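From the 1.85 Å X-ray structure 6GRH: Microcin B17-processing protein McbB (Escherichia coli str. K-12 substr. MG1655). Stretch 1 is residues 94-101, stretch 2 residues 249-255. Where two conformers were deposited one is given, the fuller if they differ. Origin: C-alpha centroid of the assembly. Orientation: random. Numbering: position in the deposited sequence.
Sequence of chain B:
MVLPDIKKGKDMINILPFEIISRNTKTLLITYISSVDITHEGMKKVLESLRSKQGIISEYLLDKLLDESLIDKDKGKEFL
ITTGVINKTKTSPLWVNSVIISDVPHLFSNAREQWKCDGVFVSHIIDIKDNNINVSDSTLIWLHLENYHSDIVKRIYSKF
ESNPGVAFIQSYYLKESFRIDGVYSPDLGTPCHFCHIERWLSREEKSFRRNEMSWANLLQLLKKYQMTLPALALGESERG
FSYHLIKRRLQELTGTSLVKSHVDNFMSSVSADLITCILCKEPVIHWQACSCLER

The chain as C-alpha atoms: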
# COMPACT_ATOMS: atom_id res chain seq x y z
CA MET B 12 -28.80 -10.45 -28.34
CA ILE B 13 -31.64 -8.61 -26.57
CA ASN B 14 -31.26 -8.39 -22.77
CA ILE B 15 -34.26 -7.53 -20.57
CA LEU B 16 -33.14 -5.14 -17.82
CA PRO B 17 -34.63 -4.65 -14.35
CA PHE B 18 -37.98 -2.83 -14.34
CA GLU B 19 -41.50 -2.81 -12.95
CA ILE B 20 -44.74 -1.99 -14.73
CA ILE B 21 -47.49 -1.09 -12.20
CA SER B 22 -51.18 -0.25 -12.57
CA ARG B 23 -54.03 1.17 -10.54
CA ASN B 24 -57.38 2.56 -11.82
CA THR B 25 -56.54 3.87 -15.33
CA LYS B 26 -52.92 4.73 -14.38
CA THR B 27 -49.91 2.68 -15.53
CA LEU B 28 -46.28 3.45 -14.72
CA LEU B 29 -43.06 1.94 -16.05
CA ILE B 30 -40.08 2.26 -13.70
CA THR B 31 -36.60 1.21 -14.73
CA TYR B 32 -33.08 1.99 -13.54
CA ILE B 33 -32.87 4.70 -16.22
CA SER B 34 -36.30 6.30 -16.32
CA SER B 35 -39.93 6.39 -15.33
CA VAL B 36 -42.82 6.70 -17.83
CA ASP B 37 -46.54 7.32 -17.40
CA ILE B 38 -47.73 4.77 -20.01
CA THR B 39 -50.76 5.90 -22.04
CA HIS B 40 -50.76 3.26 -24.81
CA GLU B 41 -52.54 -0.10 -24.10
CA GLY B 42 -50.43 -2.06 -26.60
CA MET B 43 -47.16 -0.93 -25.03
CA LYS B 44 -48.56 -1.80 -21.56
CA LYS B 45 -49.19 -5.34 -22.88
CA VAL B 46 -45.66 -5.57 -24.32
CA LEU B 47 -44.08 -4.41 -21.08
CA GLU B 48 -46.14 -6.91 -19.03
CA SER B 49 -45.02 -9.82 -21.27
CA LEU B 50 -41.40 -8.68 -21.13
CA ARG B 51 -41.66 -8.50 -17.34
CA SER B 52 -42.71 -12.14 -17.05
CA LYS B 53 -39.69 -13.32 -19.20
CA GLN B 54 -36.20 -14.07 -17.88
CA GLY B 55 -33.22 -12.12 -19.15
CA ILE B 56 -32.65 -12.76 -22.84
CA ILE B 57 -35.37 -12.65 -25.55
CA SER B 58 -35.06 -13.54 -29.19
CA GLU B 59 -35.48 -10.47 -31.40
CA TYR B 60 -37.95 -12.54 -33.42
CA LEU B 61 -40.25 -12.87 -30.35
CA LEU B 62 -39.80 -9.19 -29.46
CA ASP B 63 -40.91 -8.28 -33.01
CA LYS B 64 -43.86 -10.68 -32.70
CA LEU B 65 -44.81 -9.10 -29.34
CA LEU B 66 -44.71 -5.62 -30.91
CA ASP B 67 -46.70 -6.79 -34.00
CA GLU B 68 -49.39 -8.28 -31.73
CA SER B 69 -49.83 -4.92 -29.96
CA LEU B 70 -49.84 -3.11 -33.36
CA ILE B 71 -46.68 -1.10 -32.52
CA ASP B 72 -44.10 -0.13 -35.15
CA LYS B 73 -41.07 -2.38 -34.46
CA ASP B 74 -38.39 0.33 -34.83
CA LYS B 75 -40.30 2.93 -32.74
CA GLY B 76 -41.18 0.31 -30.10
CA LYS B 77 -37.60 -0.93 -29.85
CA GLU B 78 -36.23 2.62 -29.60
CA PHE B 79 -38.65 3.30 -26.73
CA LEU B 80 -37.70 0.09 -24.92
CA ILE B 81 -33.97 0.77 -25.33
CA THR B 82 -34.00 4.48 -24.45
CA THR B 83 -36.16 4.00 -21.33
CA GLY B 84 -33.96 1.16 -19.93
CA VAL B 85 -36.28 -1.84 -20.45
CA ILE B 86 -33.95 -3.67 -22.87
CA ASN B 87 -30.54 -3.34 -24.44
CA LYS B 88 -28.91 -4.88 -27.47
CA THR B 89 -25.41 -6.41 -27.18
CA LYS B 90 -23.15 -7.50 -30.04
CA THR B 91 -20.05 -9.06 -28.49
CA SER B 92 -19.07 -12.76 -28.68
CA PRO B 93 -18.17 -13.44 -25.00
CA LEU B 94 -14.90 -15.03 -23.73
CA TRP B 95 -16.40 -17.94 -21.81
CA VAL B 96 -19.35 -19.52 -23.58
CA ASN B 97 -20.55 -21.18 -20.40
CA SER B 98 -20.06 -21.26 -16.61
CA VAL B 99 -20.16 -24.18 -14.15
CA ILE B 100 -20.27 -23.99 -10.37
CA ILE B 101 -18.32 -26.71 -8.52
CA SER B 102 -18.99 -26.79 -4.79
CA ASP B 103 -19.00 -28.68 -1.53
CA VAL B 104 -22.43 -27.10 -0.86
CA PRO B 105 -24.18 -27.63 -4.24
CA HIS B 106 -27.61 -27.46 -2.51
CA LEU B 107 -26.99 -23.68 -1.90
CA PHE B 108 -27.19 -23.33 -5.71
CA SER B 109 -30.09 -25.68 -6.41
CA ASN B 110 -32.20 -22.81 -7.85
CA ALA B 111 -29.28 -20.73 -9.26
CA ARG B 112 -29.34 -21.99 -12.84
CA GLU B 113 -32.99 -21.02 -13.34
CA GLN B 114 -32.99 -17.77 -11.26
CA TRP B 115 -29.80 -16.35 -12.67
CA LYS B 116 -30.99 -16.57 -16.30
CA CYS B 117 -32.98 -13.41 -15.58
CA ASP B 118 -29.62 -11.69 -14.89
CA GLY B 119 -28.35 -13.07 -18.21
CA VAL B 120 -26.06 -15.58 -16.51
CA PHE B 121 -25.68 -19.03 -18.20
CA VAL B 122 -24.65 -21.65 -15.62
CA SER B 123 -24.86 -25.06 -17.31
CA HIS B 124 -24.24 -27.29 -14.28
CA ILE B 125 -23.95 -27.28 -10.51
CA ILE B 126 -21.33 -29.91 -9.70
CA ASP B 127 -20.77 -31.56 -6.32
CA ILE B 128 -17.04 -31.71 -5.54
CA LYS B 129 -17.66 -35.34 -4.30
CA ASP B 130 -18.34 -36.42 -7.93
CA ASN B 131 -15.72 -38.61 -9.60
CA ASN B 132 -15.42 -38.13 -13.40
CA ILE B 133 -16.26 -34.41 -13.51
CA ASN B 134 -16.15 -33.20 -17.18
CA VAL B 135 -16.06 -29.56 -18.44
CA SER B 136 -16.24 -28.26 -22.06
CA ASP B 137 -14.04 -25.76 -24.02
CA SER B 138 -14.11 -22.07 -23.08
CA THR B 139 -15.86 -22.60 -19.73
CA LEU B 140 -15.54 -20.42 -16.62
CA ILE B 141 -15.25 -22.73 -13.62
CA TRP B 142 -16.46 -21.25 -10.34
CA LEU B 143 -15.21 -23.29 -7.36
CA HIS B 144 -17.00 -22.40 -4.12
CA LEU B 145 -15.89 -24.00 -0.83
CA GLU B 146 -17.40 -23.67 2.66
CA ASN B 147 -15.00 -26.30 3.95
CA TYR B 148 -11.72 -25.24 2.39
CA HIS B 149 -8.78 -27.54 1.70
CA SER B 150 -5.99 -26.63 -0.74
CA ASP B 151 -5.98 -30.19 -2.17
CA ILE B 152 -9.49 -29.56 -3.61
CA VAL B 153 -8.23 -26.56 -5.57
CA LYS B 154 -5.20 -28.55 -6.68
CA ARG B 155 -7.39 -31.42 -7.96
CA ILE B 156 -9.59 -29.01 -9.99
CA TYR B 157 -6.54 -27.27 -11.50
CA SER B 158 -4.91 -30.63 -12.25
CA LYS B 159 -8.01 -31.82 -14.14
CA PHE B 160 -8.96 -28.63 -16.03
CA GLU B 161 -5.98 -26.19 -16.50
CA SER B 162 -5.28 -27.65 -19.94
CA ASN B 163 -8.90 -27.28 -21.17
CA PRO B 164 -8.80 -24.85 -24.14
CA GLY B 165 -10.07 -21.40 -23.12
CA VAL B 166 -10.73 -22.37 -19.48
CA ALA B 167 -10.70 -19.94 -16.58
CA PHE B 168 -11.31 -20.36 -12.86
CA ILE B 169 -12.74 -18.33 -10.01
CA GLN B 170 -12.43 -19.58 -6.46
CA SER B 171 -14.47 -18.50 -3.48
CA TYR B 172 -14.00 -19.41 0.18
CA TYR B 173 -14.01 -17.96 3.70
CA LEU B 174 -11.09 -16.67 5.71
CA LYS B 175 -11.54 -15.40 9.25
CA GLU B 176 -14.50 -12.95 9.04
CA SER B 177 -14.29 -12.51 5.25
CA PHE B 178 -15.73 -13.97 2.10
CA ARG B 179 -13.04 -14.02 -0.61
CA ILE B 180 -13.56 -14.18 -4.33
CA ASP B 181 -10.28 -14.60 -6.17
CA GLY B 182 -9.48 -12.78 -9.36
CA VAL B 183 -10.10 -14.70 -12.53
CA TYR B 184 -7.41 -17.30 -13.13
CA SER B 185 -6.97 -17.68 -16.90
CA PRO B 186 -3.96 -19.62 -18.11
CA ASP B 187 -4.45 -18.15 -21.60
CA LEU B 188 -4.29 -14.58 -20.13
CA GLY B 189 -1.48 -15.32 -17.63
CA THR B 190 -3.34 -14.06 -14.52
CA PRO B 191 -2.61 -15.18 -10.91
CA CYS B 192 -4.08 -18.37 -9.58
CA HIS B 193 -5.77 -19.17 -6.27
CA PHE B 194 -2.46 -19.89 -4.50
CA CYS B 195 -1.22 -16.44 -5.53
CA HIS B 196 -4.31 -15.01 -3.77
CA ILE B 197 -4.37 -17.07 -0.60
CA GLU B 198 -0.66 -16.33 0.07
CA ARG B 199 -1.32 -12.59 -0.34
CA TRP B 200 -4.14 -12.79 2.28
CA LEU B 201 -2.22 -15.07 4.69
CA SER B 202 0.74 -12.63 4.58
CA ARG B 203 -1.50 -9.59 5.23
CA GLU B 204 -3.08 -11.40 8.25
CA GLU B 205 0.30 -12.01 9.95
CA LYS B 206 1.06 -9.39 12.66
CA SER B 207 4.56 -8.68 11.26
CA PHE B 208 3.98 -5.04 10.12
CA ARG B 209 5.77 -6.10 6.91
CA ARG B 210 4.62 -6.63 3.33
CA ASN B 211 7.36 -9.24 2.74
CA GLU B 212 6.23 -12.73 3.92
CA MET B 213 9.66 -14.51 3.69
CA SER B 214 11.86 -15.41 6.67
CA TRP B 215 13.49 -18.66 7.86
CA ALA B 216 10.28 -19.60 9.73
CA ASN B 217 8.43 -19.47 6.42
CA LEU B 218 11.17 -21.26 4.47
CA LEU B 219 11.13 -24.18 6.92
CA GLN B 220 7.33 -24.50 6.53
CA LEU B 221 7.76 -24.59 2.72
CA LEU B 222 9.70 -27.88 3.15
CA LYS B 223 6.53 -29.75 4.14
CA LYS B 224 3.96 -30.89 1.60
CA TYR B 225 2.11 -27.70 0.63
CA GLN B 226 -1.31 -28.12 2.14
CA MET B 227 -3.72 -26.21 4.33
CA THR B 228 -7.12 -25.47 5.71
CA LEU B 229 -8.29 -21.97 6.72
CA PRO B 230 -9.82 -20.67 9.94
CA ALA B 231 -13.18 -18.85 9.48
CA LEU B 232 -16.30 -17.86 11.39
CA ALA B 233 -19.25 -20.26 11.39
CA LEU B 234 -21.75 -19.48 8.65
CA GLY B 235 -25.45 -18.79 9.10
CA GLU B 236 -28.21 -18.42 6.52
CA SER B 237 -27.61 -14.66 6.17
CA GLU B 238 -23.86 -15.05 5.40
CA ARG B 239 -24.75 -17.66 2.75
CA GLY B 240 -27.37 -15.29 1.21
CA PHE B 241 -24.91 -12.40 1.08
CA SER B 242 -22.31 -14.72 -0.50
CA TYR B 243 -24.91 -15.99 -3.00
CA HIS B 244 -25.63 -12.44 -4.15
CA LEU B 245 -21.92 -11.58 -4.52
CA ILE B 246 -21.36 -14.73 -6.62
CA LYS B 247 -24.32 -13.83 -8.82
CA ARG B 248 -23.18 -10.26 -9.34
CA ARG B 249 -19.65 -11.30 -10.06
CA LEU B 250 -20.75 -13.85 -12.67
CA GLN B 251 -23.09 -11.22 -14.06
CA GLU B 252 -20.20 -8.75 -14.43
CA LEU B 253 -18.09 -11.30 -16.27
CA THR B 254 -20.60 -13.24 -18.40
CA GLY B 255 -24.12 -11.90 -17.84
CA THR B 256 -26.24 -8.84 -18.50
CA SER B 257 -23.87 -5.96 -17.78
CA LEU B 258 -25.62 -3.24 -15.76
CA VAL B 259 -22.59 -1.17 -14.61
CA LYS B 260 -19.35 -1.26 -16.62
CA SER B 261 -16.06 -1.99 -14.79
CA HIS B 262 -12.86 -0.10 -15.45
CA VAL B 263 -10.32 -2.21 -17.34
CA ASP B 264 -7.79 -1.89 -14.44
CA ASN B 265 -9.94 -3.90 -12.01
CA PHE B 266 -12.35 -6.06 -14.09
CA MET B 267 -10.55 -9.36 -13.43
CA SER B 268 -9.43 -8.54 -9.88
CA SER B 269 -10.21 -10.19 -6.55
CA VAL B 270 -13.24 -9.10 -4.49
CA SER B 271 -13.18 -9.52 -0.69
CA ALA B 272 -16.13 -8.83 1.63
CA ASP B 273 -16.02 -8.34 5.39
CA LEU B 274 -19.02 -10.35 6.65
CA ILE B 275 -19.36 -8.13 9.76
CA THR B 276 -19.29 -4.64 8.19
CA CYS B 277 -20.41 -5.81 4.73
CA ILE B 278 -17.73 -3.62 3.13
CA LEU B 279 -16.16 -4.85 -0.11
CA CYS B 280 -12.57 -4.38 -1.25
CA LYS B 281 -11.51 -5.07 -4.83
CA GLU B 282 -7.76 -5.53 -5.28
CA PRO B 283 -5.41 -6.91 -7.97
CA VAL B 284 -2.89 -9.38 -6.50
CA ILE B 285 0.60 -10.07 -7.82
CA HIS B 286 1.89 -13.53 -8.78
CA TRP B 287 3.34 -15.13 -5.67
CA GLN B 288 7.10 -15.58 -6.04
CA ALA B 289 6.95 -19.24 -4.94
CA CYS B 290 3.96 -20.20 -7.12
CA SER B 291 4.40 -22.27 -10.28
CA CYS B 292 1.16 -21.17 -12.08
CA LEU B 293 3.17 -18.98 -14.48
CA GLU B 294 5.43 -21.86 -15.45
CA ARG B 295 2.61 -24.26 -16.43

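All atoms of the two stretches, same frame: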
# COMPACT_ATOMS: atom_id res chain seq x y z
N LEU B 94 -16.15 -14.26 -23.83
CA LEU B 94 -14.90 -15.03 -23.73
C LEU B 94 -15.10 -16.46 -23.25
O LEU B 94 -14.44 -17.36 -23.73
CB LEU B 94 -13.89 -14.32 -22.81
CG LEU B 94 -12.48 -14.93 -22.81
CD1 LEU B 94 -11.85 -14.92 -24.20
CD2 LEU B 94 -11.59 -14.19 -21.81
N TRP B 95 -16.01 -16.63 -22.30
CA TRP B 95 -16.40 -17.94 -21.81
C TRP B 95 -17.83 -18.15 -22.25
O TRP B 95 -18.71 -17.35 -21.94
CB TRP B 95 -16.23 -18.01 -20.29
CG TRP B 95 -14.85 -17.64 -19.93
CD1 TRP B 95 -13.71 -18.34 -20.23
CD2 TRP B 95 -14.43 -16.44 -19.29
NE1 TRP B 95 -12.62 -17.66 -19.80
CE2 TRP B 95 -13.03 -16.49 -19.22
CE3 TRP B 95 -15.10 -15.34 -18.75
CZ2 TRP B 95 -12.28 -15.47 -18.61
CZ3 TRP B 95 -14.37 -14.35 -18.18
CH2 TRP B 95 -12.98 -14.41 -18.11
N VAL B 96 -18.05 -19.22 -22.99
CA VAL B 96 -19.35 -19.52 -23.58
C VAL B 96 -20.32 -20.12 -22.56
O VAL B 96 -21.50 -20.23 -22.83
CB VAL B 96 -19.23 -20.46 -24.79
CG1 VAL B 96 -18.28 -19.87 -25.84
CG2 VAL B 96 -18.79 -21.88 -24.40
N ASN B 97 -19.78 -20.54 -21.42
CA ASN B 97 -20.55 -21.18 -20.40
C ASN B 97 -19.82 -21.07 -19.05
O ASN B 97 -18.60 -20.95 -19.05
CB ASN B 97 -20.64 -22.64 -20.80
CG ASN B 97 -21.37 -23.46 -19.81
OD1 ASN B 97 -20.92 -24.54 -19.42
ND2 ASN B 97 -22.51 -22.93 -19.33
N SER B 98 -20.58 -21.11 -17.96
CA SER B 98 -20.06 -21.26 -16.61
C SER B 98 -20.56 -22.54 -15.93
O SER B 98 -21.66 -23.03 -16.23
CB SER B 98 -20.46 -20.05 -15.77
OG SER B 98 -19.79 -18.88 -16.19
N VAL B 99 -19.74 -23.09 -15.03
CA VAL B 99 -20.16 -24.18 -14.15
C VAL B 99 -19.79 -23.77 -12.74
O VAL B 99 -18.80 -23.09 -12.54
CB VAL B 99 -19.53 -25.54 -14.50
CG1 VAL B 99 -20.00 -26.02 -15.86
CG2 VAL B 99 -18.01 -25.53 -14.49
N ILE B 100 -20.58 -24.19 -11.77
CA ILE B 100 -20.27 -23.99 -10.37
C ILE B 100 -19.96 -25.35 -9.76
O ILE B 100 -20.76 -26.27 -9.86
CB ILE B 100 -21.42 -23.31 -9.61
CG1 ILE B 100 -21.63 -21.92 -10.18
CG2 ILE B 100 -21.09 -23.22 -8.11
CD1 ILE B 100 -22.80 -21.19 -9.58
N ILE B 101 -18.75 -25.49 -9.21
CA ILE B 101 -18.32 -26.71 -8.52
C ILE B 101 -18.26 -26.36 -7.04
O ILE B 101 -17.66 -25.33 -6.65
CB ILE B 101 -16.95 -27.24 -9.03
CG1 ILE B 101 -16.99 -27.53 -10.54
CG2 ILE B 101 -16.59 -28.51 -8.27
CD1 ILE B 101 -15.70 -28.04 -11.17
N ARG B 249 -20.93 -11.11 -9.44
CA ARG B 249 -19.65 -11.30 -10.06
C ARG B 249 -19.75 -12.06 -11.39
O ARG B 249 -19.15 -11.66 -12.39
CB ARG B 249 -18.65 -11.93 -9.06
CG ARG B 249 -17.25 -12.02 -9.60
CD ARG B 249 -16.61 -10.65 -9.65
NE ARG B 249 -15.27 -10.74 -10.19
CZ ARG B 249 -14.77 -10.05 -11.21
NH1 ARG B 249 -15.47 -9.10 -11.84
NH2 ARG B 249 -13.51 -10.29 -11.58
N LEU B 250 -20.51 -13.13 -11.42
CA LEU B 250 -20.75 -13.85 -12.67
C LEU B 250 -21.43 -12.97 -13.69
O LEU B 250 -21.11 -13.02 -14.89
CB LEU B 250 -21.61 -15.10 -12.44
CG LEU B 250 -20.91 -16.40 -12.05
CD1 LEU B 250 -21.95 -17.45 -11.71
CD2 LEU B 250 -19.95 -16.89 -13.13
N GLN B 251 -22.39 -12.17 -13.21
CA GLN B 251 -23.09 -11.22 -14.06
C GLN B 251 -22.14 -10.22 -14.70
O GLN B 251 -22.21 -10.00 -15.92
CB GLN B 251 -24.22 -10.56 -13.30
CG GLN B 251 -25.05 -9.60 -14.13
CD GLN B 251 -26.31 -9.15 -13.42
OE1 GLN B 251 -26.56 -9.51 -12.26
NE2 GLN B 251 -27.15 -8.44 -14.14
N GLU B 252 -21.20 -9.66 -13.90
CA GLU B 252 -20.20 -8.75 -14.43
C GLU B 252 -19.40 -9.35 -15.55
O GLU B 252 -19.11 -8.69 -16.55
CB GLU B 252 -19.18 -8.32 -13.36
CG GLU B 252 -19.70 -7.36 -12.34
CD GLU B 252 -18.75 -7.19 -11.13
OE1 GLU B 252 -17.59 -7.66 -11.17
OE2 GLU B 252 -19.21 -6.59 -10.13
N LEU B 253 -19.00 -10.60 -15.36
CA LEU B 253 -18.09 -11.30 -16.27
C LEU B 253 -18.77 -11.87 -17.51
O LEU B 253 -18.20 -11.76 -18.60
CB LEU B 253 -17.36 -12.44 -15.54
CG LEU B 253 -16.37 -11.96 -14.46
CD1 LEU B 253 -16.01 -13.12 -13.54
CD2 LEU B 253 -15.12 -11.37 -15.08
N THR B 254 -19.94 -12.47 -17.34
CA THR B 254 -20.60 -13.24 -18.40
C THR B 254 -22.07 -12.91 -18.62
O THR B 254 -22.67 -13.46 -19.54
CB THR B 254 -20.55 -14.78 -18.12
OG1 THR B 254 -21.31 -15.09 -16.92
CG2 THR B 254 -19.12 -15.25 -17.96
N GLY B 255 -22.68 -12.08 -17.78
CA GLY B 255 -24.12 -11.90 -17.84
C GLY B 255 -24.53 -10.54 -18.40
O GLY B 255 -23.77 -9.87 -19.12
O HOH W 1 -16.96 -12.16 -21.22
O HOH W 2 -21.84 -17.76 -17.56

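How does the contact begin at Leu 94, whose side chain lies out of reach? It begins through water. Water 1 donates to Leu 253 O (2.9 Å) and accepts a weak hydrogen bond from Leu 94 N (3.4 Å), so two backbone groups are joined without direct contact. No direct hydrogen bond crosses between the stretches; the rest is packing and one further water.

What does Trp 95 offer the helix? Its CA-to-CB bond points toward stretch 2, and the m rotamer (chi1 -54°) presents the edge of the indole rather than a face. Near the ring plane, Trp 95 CE3 lies 4.1 Å from Thr 254 CG2, and Trp 95 CZ3 lies 4.4 Å from Leu 253 CD2. A wide, flat ring suits this place because its rim can touch both residues at once. Val 96 and Asn 97 then turn their side chains away.

Why is a small polar residue useful at Ser 98? Its short side chain points toward the helix and meets both carbon and water. Ser 98 OG sits 3.7 Å from Leu 250 CD2 and 4.1 Å from Thr 254 CG2, while water 2 lies 2.7 Å from Ser 98 OG and donates to Thr 254 OG1 (2.8 Å). Thr 254 suits its position by having two different branches: its methyl packs against stretch 1, and its hydroxyl, besides accepting from the water, donates from OG1 to Leu 250 O (2.9 Å), one turn back.

Where does the packing end? Val 99 points away, but Ile 100, starting sideways, extends its m,t side chain until Ile 100 CD1 is 4.4 Å from Leu 250 CD1. Leu 250 thus spans two strand residues, one methyl near each. The strand and helix run nearly antiparallel (159°), and the whole contact buries a modest 250 Å².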